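Local coordinates for protein potential RNA-dependent RNA polymerase (Human picobirnavirus, PDB 5I62) that copies RNA from an RNA template, joining ribonucleoside triphosphates into a chain with release of diphosphate, and probably serves both transcription and genome replication of the virus, at residues D49-Y52 with K53-S57; R213-Q216 with V217-L221; T286-E289 with A290-L294; H457-K460 with E461-L464. All coordinates share one frame; numbering follows the deposited sequence.

Contact 1: residues D49-Y52 with K53-S57; sequences DEWY and KKLVS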
# COMPACT_ATOMS: atom_id res chain seq x y z
N ASP A 49 14.00 4.78 -24.19
CA ASP A 49 15.24 5.31 -24.77
C ASP A 49 15.05 6.73 -25.28
O ASP A 49 15.92 7.59 -25.10
CB ASP A 49 15.73 4.39 -25.90
CG ASP A 49 16.32 3.08 -25.39
OD1 ASP A 49 16.50 2.93 -24.16
OD2 ASP A 49 16.59 2.18 -26.22
N GLU A 50 13.90 6.99 -25.91
CA GLU A 50 13.64 8.31 -26.48
C GLU A 50 13.50 9.36 -25.38
O GLU A 50 14.08 10.46 -25.47
CB GLU A 50 12.38 8.26 -27.35
CG GLU A 50 12.21 9.50 -28.19
CD GLU A 50 13.27 9.60 -29.28
OE1 GLU A 50 13.42 10.69 -29.88
OE2 GLU A 50 13.96 8.59 -29.54
N TRP A 51 12.75 9.04 -24.32
CA TRP A 51 12.63 9.99 -23.22
C TRP A 51 13.97 10.18 -22.52
O TRP A 51 14.29 11.29 -22.06
CB TRP A 51 11.57 9.54 -22.22
CG TRP A 51 11.60 10.39 -20.98
CD1 TRP A 51 11.90 9.98 -19.71
CD2 TRP A 51 11.37 11.80 -20.90
NE1 TRP A 51 11.86 11.06 -18.84
CE2 TRP A 51 11.54 12.18 -19.55
CE3 TRP A 51 11.03 12.77 -21.85
CZ2 TRP A 51 11.37 13.49 -19.12
CZ3 TRP A 51 10.88 14.08 -21.42
CH2 TRP A 51 11.05 14.43 -20.07
N TYR A 52 14.78 9.12 -22.43
CA TYR A 52 16.06 9.19 -21.73
C TYR A 52 16.98 10.23 -22.36
O TYR A 52 17.76 10.89 -21.66
CB TYR A 52 16.74 7.83 -21.72
CG TYR A 52 17.75 7.68 -20.61
CD1 TYR A 52 18.98 8.33 -20.66
CD2 TYR A 52 17.45 6.94 -19.47
CE1 TYR A 52 19.90 8.22 -19.62
CE2 TYR A 52 18.36 6.81 -18.44
CZ TYR A 52 19.58 7.45 -18.52
OH TYR A 52 20.49 7.32 -17.49
N LYS A 53 16.91 10.39 -23.69
CA LYS A 53 17.74 11.39 -24.35
C LYS A 53 17.53 12.78 -23.78
O LYS A 53 18.46 13.59 -23.78
CB LYS A 53 17.44 11.42 -25.85
CG LYS A 53 17.83 10.19 -26.61
CD LYS A 53 17.48 10.38 -28.09
CE LYS A 53 17.55 9.09 -28.85
NZ LYS A 53 17.09 9.28 -30.26
N LYS A 54 16.32 13.08 -23.30
CA LYS A 54 16.03 14.38 -22.71
C LYS A 54 16.14 14.37 -21.18
O LYS A 54 16.56 15.38 -20.59
CB LYS A 54 14.62 14.85 -23.08
CG LYS A 54 13.81 14.16 -24.03
CD LYS A 54 12.57 14.95 -24.40
CE LYS A 54 11.77 13.99 -25.20
NZ LYS A 54 10.60 14.68 -25.57
N LEU A 55 15.78 13.26 -20.53
CA LEU A 55 15.94 13.15 -19.08
C LEU A 55 17.38 13.44 -18.67
O LEU A 55 17.63 14.18 -17.71
CB LEU A 55 15.54 11.76 -18.60
CG LEU A 55 15.56 11.55 -17.08
CD1 LEU A 55 14.63 12.54 -16.43
CD2 LEU A 55 15.20 10.13 -16.70
N VAL A 56 18.32 12.89 -19.43
CA VAL A 56 19.74 12.91 -19.09
C VAL A 56 20.26 14.32 -18.90
O VAL A 56 21.29 14.52 -18.25
CB VAL A 56 20.50 12.14 -20.18
CG1 VAL A 56 20.79 13.05 -21.37
CG2 VAL A 56 21.76 11.51 -19.63
N SER A 57 19.55 15.32 -19.42
CA SER A 57 19.92 16.72 -19.27
C SER A 57 19.95 17.19 -17.81
O SER A 57 20.56 18.23 -17.52
CB SER A 57 18.96 17.58 -20.08
OG SER A 57 17.69 17.67 -19.46
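Trp51 reaches forward along helix 44-55 and meets two residues of the next turn, Lys54 and Leu55. Its CG stands anti to the backbone N (chi1 171°), which swings the indole toward the C-terminal end of the helix. The six-membered ring then meets the aliphatic part of Lys54, with CD 3.5 Å from Trp51 CZ3, the two side chains crossing at about a right angle. At the pyrrole end the methylene of Leu55 makes an off-centre CH-pi contact, CB lying 4.2 Å from the centroid of the five-membered ring. On the backbone, Trp51 O accepts two N-H groups: Leu55 N in the carbonyl plane at 2.9 Å, and Lys54 N from well above it. Tyr52 is set crosswise to Val56, its ring carbon CE1 touching Val56 CG2 at 3.8 Å. Lys53 lies back along the previous turn, extended beyond CG, which passes 3.6 Å from Asp49 O. Its NZ then meets OE2 of the bent Glu50 chain in a long salt bridge of 3.3 Å, weak as a hydrogen bond, while the Ser57 hydroxyl donates to Lys54 O. The indole N-H is bonded to Thr419 of helix 419-427 and Tyr52 OH to Asp70, so the helix is held between helix 419-427 and helix 63-73, with Phe463 of helix 460-469 meeting the indole edge-to-face.

Contact 2: residues R213-Q216 with V217-L221; sequences RELQ and VYQPL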
# COMPACT_ATOMS: atom_id res chain seq x y z
N ARG A 213 -15.96 -5.06 11.13
CA ARG A 213 -15.62 -5.02 12.55
C ARG A 213 -14.27 -4.33 12.76
O ARG A 213 -14.12 -3.52 13.69
CB ARG A 213 -15.62 -6.42 13.13
CG ARG A 213 -17.04 -6.95 13.39
CD ARG A 213 -17.63 -6.16 14.51
NE ARG A 213 -17.32 -6.76 15.79
CZ ARG A 213 -17.13 -6.10 16.93
NH1 ARG A 213 -17.17 -4.78 16.98
NH2 ARG A 213 -16.87 -6.80 18.02
N GLU A 214 -13.28 -4.66 11.94
CA GLU A 214 -11.97 -4.00 12.04
C GLU A 214 -12.11 -2.49 11.87
O GLU A 214 -11.58 -1.71 12.68
CB GLU A 214 -11.02 -4.55 10.98
CG GLU A 214 -10.60 -5.98 11.17
CD GLU A 214 -9.78 -6.45 9.98
OE1 GLU A 214 -10.13 -6.07 8.83
OE2 GLU A 214 -8.81 -7.19 10.18
N LEU A 215 -12.85 -2.06 10.85
CA LEU A 215 -12.91 -0.64 10.53
C LEU A 215 -13.70 0.17 11.54
O LEU A 215 -13.60 1.40 11.54
CB LEU A 215 -13.48 -0.44 9.12
CG LEU A 215 -12.57 -0.88 7.97
CD1 LEU A 215 -13.31 -0.74 6.64
CD2 LEU A 215 -11.31 -0.05 7.93
N GLN A 216 -14.50 -0.48 12.40
CA GLN A 216 -15.12 0.25 13.50
C GLN A 216 -14.06 0.96 14.35
O GLN A 216 -14.37 1.96 15.02
CB GLN A 216 -15.94 -0.68 14.37
CG GLN A 216 -17.24 -1.17 13.75
CD GLN A 216 -18.00 -2.03 14.72
OE1 GLN A 216 -17.81 -3.25 14.78
NE2 GLN A 216 -18.83 -1.40 15.55
N VAL A 217 -12.83 0.44 14.38
CA VAL A 217 -11.72 1.09 15.07
C VAL A 217 -10.84 1.84 14.08
O VAL A 217 -10.51 3.01 14.29
CB VAL A 217 -10.89 0.08 15.87
CG1 VAL A 217 -9.52 0.69 16.21
CG2 VAL A 217 -11.61 -0.31 17.14
N TYR A 218 -10.45 1.18 12.99
CA TYR A 218 -9.42 1.78 12.15
C TYR A 218 -9.93 3.00 11.40
O TYR A 218 -9.15 3.94 11.13
CB TYR A 218 -8.85 0.74 11.19
CG TYR A 218 -8.09 -0.33 11.92
CD1 TYR A 218 -6.93 -0.01 12.62
CD2 TYR A 218 -8.51 -1.65 11.93
CE1 TYR A 218 -6.21 -0.97 13.31
CE2 TYR A 218 -7.80 -2.63 12.60
CZ TYR A 218 -6.64 -2.29 13.29
OH TYR A 218 -5.91 -3.24 13.97
N GLN A 219 -11.23 3.03 11.04
CA GLN A 219 -11.78 4.21 10.37
C GLN A 219 -11.66 5.46 11.23
O GLN A 219 -11.05 6.45 10.78
CB GLN A 219 -13.23 3.95 9.96
CG GLN A 219 -13.54 3.95 8.52
CD GLN A 219 -15.00 3.52 8.30
OE1 GLN A 219 -15.89 3.86 9.07
NE2 GLN A 219 -15.22 2.76 7.24
N PRO A 220 -12.21 5.51 12.45
CA PRO A 220 -12.02 6.71 13.27
C PRO A 220 -10.56 6.98 13.62
O PRO A 220 -10.16 8.14 13.75
CB PRO A 220 -12.86 6.43 14.53
CG PRO A 220 -13.04 4.98 14.56
CD PRO A 220 -13.09 4.54 13.12
N LEU A 221 -9.74 5.93 13.77
CA LEU A 221 -8.32 6.11 14.05
C LEU A 221 -7.64 6.91 12.95
O LEU A 221 -6.94 7.90 13.20
CB LEU A 221 -7.64 4.75 14.20
CG LEU A 221 -6.17 4.77 14.64
CD1 LEU A 221 -5.89 3.52 15.44
CD2 LEU A 221 -5.20 4.84 13.48
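The ring of Tyr218 has Glu214 CB at its edge and in its plane, with CD2 the nearest ring atom at 4.0 Å. The ring is closer still to the backbone, CD2 lying 3.2 Å from Glu214 O. With CG beside the backbone N (chi1 -67°), the phenol is directed back along the helix, where it can meet the preceding turn. A second flat group, the guanidinium of Arg213, receives the amide of Gln216 at its edge: NH1 donates to Gln216 OE1 at 2.8 Å in a nearly straight bond (174°) that lies in the guanidinium plane but rises above that of the amide carbonyl. Leu215 stands across Tyr218, its CD2 4.2 Å from Tyr218 CB, and its CD1 comes 4.0 Å from Gln219 NE2, which is itself bonded to Thr132 O of helix 129-135. Glu214 O is gripped twice, by Tyr218 N at 3.1 Å on a lone pair and by Val217 N from above the carbonyl plane. Helix 208-228 is kinked here: Val217 N makes this i-to-i+3 bond in place of one to the full turn before, and Pro220 has no N-H to give, its CG resting 3.3 Å from Gln216 O. Outside the turn, Tyr218 OH bonds Asp330 and Lys301, Glu214 bonds Ser324 and Gly325, and Gln216 NE2 reaches Arg127 O. The helix thus runs between helix 129-135, touched by Leu215, Gln216 and Gln219, and helix 271-284, on which Tyr218 and Leu221 pack, while Trp293 of helix 288-296 lies edge-to-face with Tyr218.

Contact 3: residues T286-E289 with A290-L294; sequences TGQE and AVDWL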
# COMPACT_ATOMS: atom_id res chain seq x y z
N THR A 286 -10.96 3.82 24.11
CA THR A 286 -11.64 3.88 25.40
C THR A 286 -13.00 3.21 25.27
O THR A 286 -13.62 3.25 24.21
CB THR A 286 -11.78 5.34 25.87
OG1 THR A 286 -12.37 5.36 27.18
CG2 THR A 286 -12.65 6.13 24.91
N GLY A 287 -13.43 2.55 26.34
CA GLY A 287 -14.74 1.94 26.41
C GLY A 287 -14.68 0.42 26.49
O GLY A 287 -13.71 -0.22 26.08
N GLN A 288 -15.77 -0.16 27.02
CA GLN A 288 -15.86 -1.62 27.12
C GLN A 288 -15.94 -2.27 25.74
O GLN A 288 -15.40 -3.36 25.54
CB GLN A 288 -17.07 -2.02 27.96
CG GLN A 288 -17.15 -3.53 28.23
CD GLN A 288 -15.94 -4.05 28.98
OE1 GLN A 288 -15.44 -3.42 29.91
NE2 GLN A 288 -15.45 -5.22 28.57
N GLU A 289 -16.64 -1.62 24.80
CA GLU A 289 -16.69 -2.14 23.44
C GLU A 289 -15.29 -2.25 22.86
O GLU A 289 -15.01 -3.15 22.06
CB GLU A 289 -17.55 -1.25 22.55
CG GLU A 289 -18.92 -0.88 23.10
CD GLU A 289 -18.87 0.30 24.07
OE1 GLU A 289 -19.87 1.06 24.12
OE2 GLU A 289 -17.85 0.48 24.79
N ALA A 290 -14.40 -1.33 23.24
CA ALA A 290 -13.02 -1.39 22.78
C ALA A 290 -12.27 -2.56 23.40
O ALA A 290 -11.52 -3.25 22.70
CB ALA A 290 -12.30 -0.07 23.08
N VAL A 291 -12.47 -2.81 24.70
CA VAL A 291 -11.86 -3.97 25.35
C VAL A 291 -12.22 -5.25 24.60
O VAL A 291 -11.36 -6.11 24.35
CB VAL A 291 -12.28 -4.06 26.83
CG1 VAL A 291 -11.67 -5.29 27.49
CG2 VAL A 291 -11.89 -2.79 27.58
N ASP A 292 -13.49 -5.38 24.21
CA ASP A 292 -13.95 -6.57 23.50
C ASP A 292 -13.34 -6.67 22.12
O ASP A 292 -12.94 -7.76 21.68
CB ASP A 292 -15.46 -6.57 23.40
CG ASP A 292 -16.11 -7.16 24.62
OD1 ASP A 292 -15.53 -8.11 25.19
OD2 ASP A 292 -17.19 -6.67 25.02
N TRP A 293 -13.31 -5.55 21.39
CA TRP A 293 -12.70 -5.50 20.07
C TRP A 293 -11.24 -5.96 20.11
O TRP A 293 -10.79 -6.70 19.23
CB TRP A 293 -12.79 -4.07 19.53
CG TRP A 293 -12.31 -3.91 18.12
CD1 TRP A 293 -13.06 -3.96 16.98
CD2 TRP A 293 -10.96 -3.66 17.71
NE1 TRP A 293 -12.27 -3.75 15.88
CE2 TRP A 293 -10.97 -3.57 16.29
CE3 TRP A 293 -9.74 -3.49 18.39
CZ2 TRP A 293 -9.81 -3.32 15.55
CZ3 TRP A 293 -8.59 -3.25 17.65
CH2 TRP A 293 -8.64 -3.16 16.24
N LEU A 294 -10.49 -5.53 21.13
CA LEU A 294 -9.07 -5.88 21.21
C LEU A 294 -8.88 -7.38 21.45
O LEU A 294 -7.89 -7.96 20.97
CB LEU A 294 -8.40 -5.07 22.32
CG LEU A 294 -8.18 -3.60 21.98
CD1 LEU A 294 -7.99 -2.76 23.25
CD2 LEU A 294 -6.95 -3.47 21.06
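Gly287 O is approached by two successive N-H groups of the first turn of helix 288-296. Val291 N donates to Gly287 O at 3.2 Å, somewhat tilted from the carbonyl plane, and Ala290 N adds a weak bond to Gly287 O at 3.1 Å with a bent angle of 124°. Two methyl groups gather round the same atom, Ala290 CB 3.3 Å and Val291 CG2 3.5 Å from Gly287 O. On the outer side, Gln288 folds forward, its chain bent at chi2, and NE2 passes aslant of Val291, 3.8 Å from Val291 CB. The regular ladder then takes over, with Gln288 O receiving Asp292 N and Glu289 O receiving Trp293 N at 3.0 Å. Trp293 directs its indole away from the start of the helix, toward helix 208-228, where NE1 bonds the carbonyl of Arg213, and toward Leu281 of helix 271-284. Gly287 occupies the N-cap position with backbone angles (114°, 157°) that lie in a region open mainly to glycine. This is a helix start capped by glycine, without a side-chain cap from that residue; it begins a short helix within the catalytic region of the viral RNA polymerase.

Contact 4: residues H457-K460 with E461-L464; sequences HPLK and EEFL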
# COMPACT_ATOMS: atom_id res chain seq x y z
N HIS A 457 8.56 17.20 -11.00
CA HIS A 457 9.78 16.83 -11.69
C HIS A 457 10.31 18.04 -12.44
O HIS A 457 9.53 18.81 -13.01
CB HIS A 457 9.49 15.68 -12.66
CG HIS A 457 10.69 14.94 -13.15
ND1 HIS A 457 11.53 15.44 -14.12
CD2 HIS A 457 11.17 13.72 -12.84
CE1 HIS A 457 12.48 14.57 -14.38
NE2 HIS A 457 12.29 13.51 -13.61
N PRO A 458 11.62 18.25 -12.47
CA PRO A 458 12.17 19.40 -13.21
C PRO A 458 11.78 19.42 -14.68
O PRO A 458 11.69 20.50 -15.27
CB PRO A 458 13.69 19.26 -13.02
CG PRO A 458 13.90 17.81 -12.67
CD PRO A 458 12.68 17.42 -11.86
N LEU A 459 11.53 18.25 -15.28
CA LEU A 459 11.24 18.14 -16.71
C LEU A 459 9.78 17.78 -16.97
O LEU A 459 9.46 17.17 -17.99
CB LEU A 459 12.15 17.11 -17.36
CG LEU A 459 13.64 17.44 -17.38
CD1 LEU A 459 14.38 16.31 -18.07
CD2 LEU A 459 13.89 18.76 -18.08
N LYS A 460 8.88 18.15 -16.06
CA LYS A 460 7.50 17.69 -16.17
C LYS A 460 6.83 18.22 -17.44
O LYS A 460 5.99 17.53 -18.03
CB LYS A 460 6.71 18.09 -14.95
CG LYS A 460 6.67 19.58 -14.73
CD LYS A 460 5.95 19.89 -13.45
CE LYS A 460 6.01 21.38 -13.16
NZ LYS A 460 4.82 21.80 -12.37
N GLU A 461 7.18 19.43 -17.87
CA GLU A 461 6.54 19.99 -19.06
C GLU A 461 6.99 19.27 -20.31
O GLU A 461 6.18 18.98 -21.20
CB GLU A 461 6.81 21.49 -19.18
CG GLU A 461 6.33 22.32 -18.02
CD GLU A 461 4.80 22.39 -17.92
OE1 GLU A 461 4.09 21.88 -18.83
OE2 GLU A 461 4.30 22.93 -16.91
N GLU A 462 8.30 19.00 -20.42
CA GLU A 462 8.80 18.19 -21.52
C GLU A 462 8.21 16.79 -21.46
O GLU A 462 7.83 16.22 -22.49
CB GLU A 462 10.32 18.12 -21.49
CG GLU A 462 11.03 19.45 -21.75
CD GLU A 462 11.14 20.34 -20.52
OE1 GLU A 462 10.49 20.06 -19.48
OE2 GLU A 462 11.89 21.34 -20.58
N PHE A 463 8.11 16.24 -20.25
CA PHE A 463 7.55 14.91 -20.10
C PHE A 463 6.11 14.86 -20.58
O PHE A 463 5.71 13.91 -21.27
CB PHE A 463 7.65 14.45 -18.65
CG PHE A 463 7.23 13.03 -18.45
CD1 PHE A 463 8.01 12.00 -18.94
CD2 PHE A 463 6.05 12.73 -17.79
CE1 PHE A 463 7.64 10.68 -18.77
CE2 PHE A 463 5.66 11.40 -17.61
CZ PHE A 463 6.46 10.38 -18.10
N LEU A 464 5.32 15.89 -20.26
CA LEU A 464 3.93 15.94 -20.69
C LEU A 464 3.82 16.02 -22.21
O LEU A 464 2.99 15.34 -22.82
CB LEU A 464 3.22 17.11 -20.04
CG LEU A 464 1.72 17.20 -20.33
CD1 LEU A 464 0.99 15.94 -19.84
CD2 LEU A 464 1.14 18.45 -19.70
O HOH W 1 9.41 21.24 -17.02
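Glu462 and Leu459 lie aslant to each other, with the carboxylate turned back over the start of helix 460-469. The glutamate chain bends at chi2 (83°), and this returns its end to the residue one turn earlier: OE1 stands 3.9 Å from Leu459 CD2 and 3.5 Å from Leu459 CA. One water helps hold the carboxylate, donating hydrogen bonds to Glu462 OE1 (2.9 Å) and Pro458 O and accepting one from Glu461 N. The water thereby serves an N-H of the first helical turn that has no earlier helical carbonyl to meet. Leu459 is the N-cap of the helix, and a type I beta turn from His457 to Lys460 leads into it, closed by Lys460 N bonding to His457 O. The imidazole of His457 accepts Leu459 N at its edge, on ND1, at 3.0 Å and nearly in the ring plane. Phe463 N and Leu464 N donate to Leu459 O and Lys460 O, each at 2.8 Å. In Lys460, CG sits between the backbone N and the carbonyl carbon (chi1 60°), 3.2 Å from Glu461 N, and the extended chain runs back along the turn to bond Lys455 O, with Trp525 as its cation-pi partner; Glu461 pairs with Arg533. On the buried side, the Phe463 ring points toward helix 419-427, and His457 NE2 bonds Glu69 of helix 63-73.

Overall arrangement
From the N terminus, contact 1 comes first, near the end of helix 44-55, followed by contact 2 within helix 208-228, contact 3 at the start of helix 288-296 and contact 4 at the start of helix 460-469. Each is a local turn of continuous chain, so the four follow in series; none closes a long loop, nests or crosses. In space they form two pairs on opposite sides of the chain's centre. Contacts 1 and 4, some 400 residues apart, touch with centres about 11 Å apart, joining early and late helices. Contacts 2 and 3 touch with centres about 12 Å apart, tying helix 208-228 to helix 288-296.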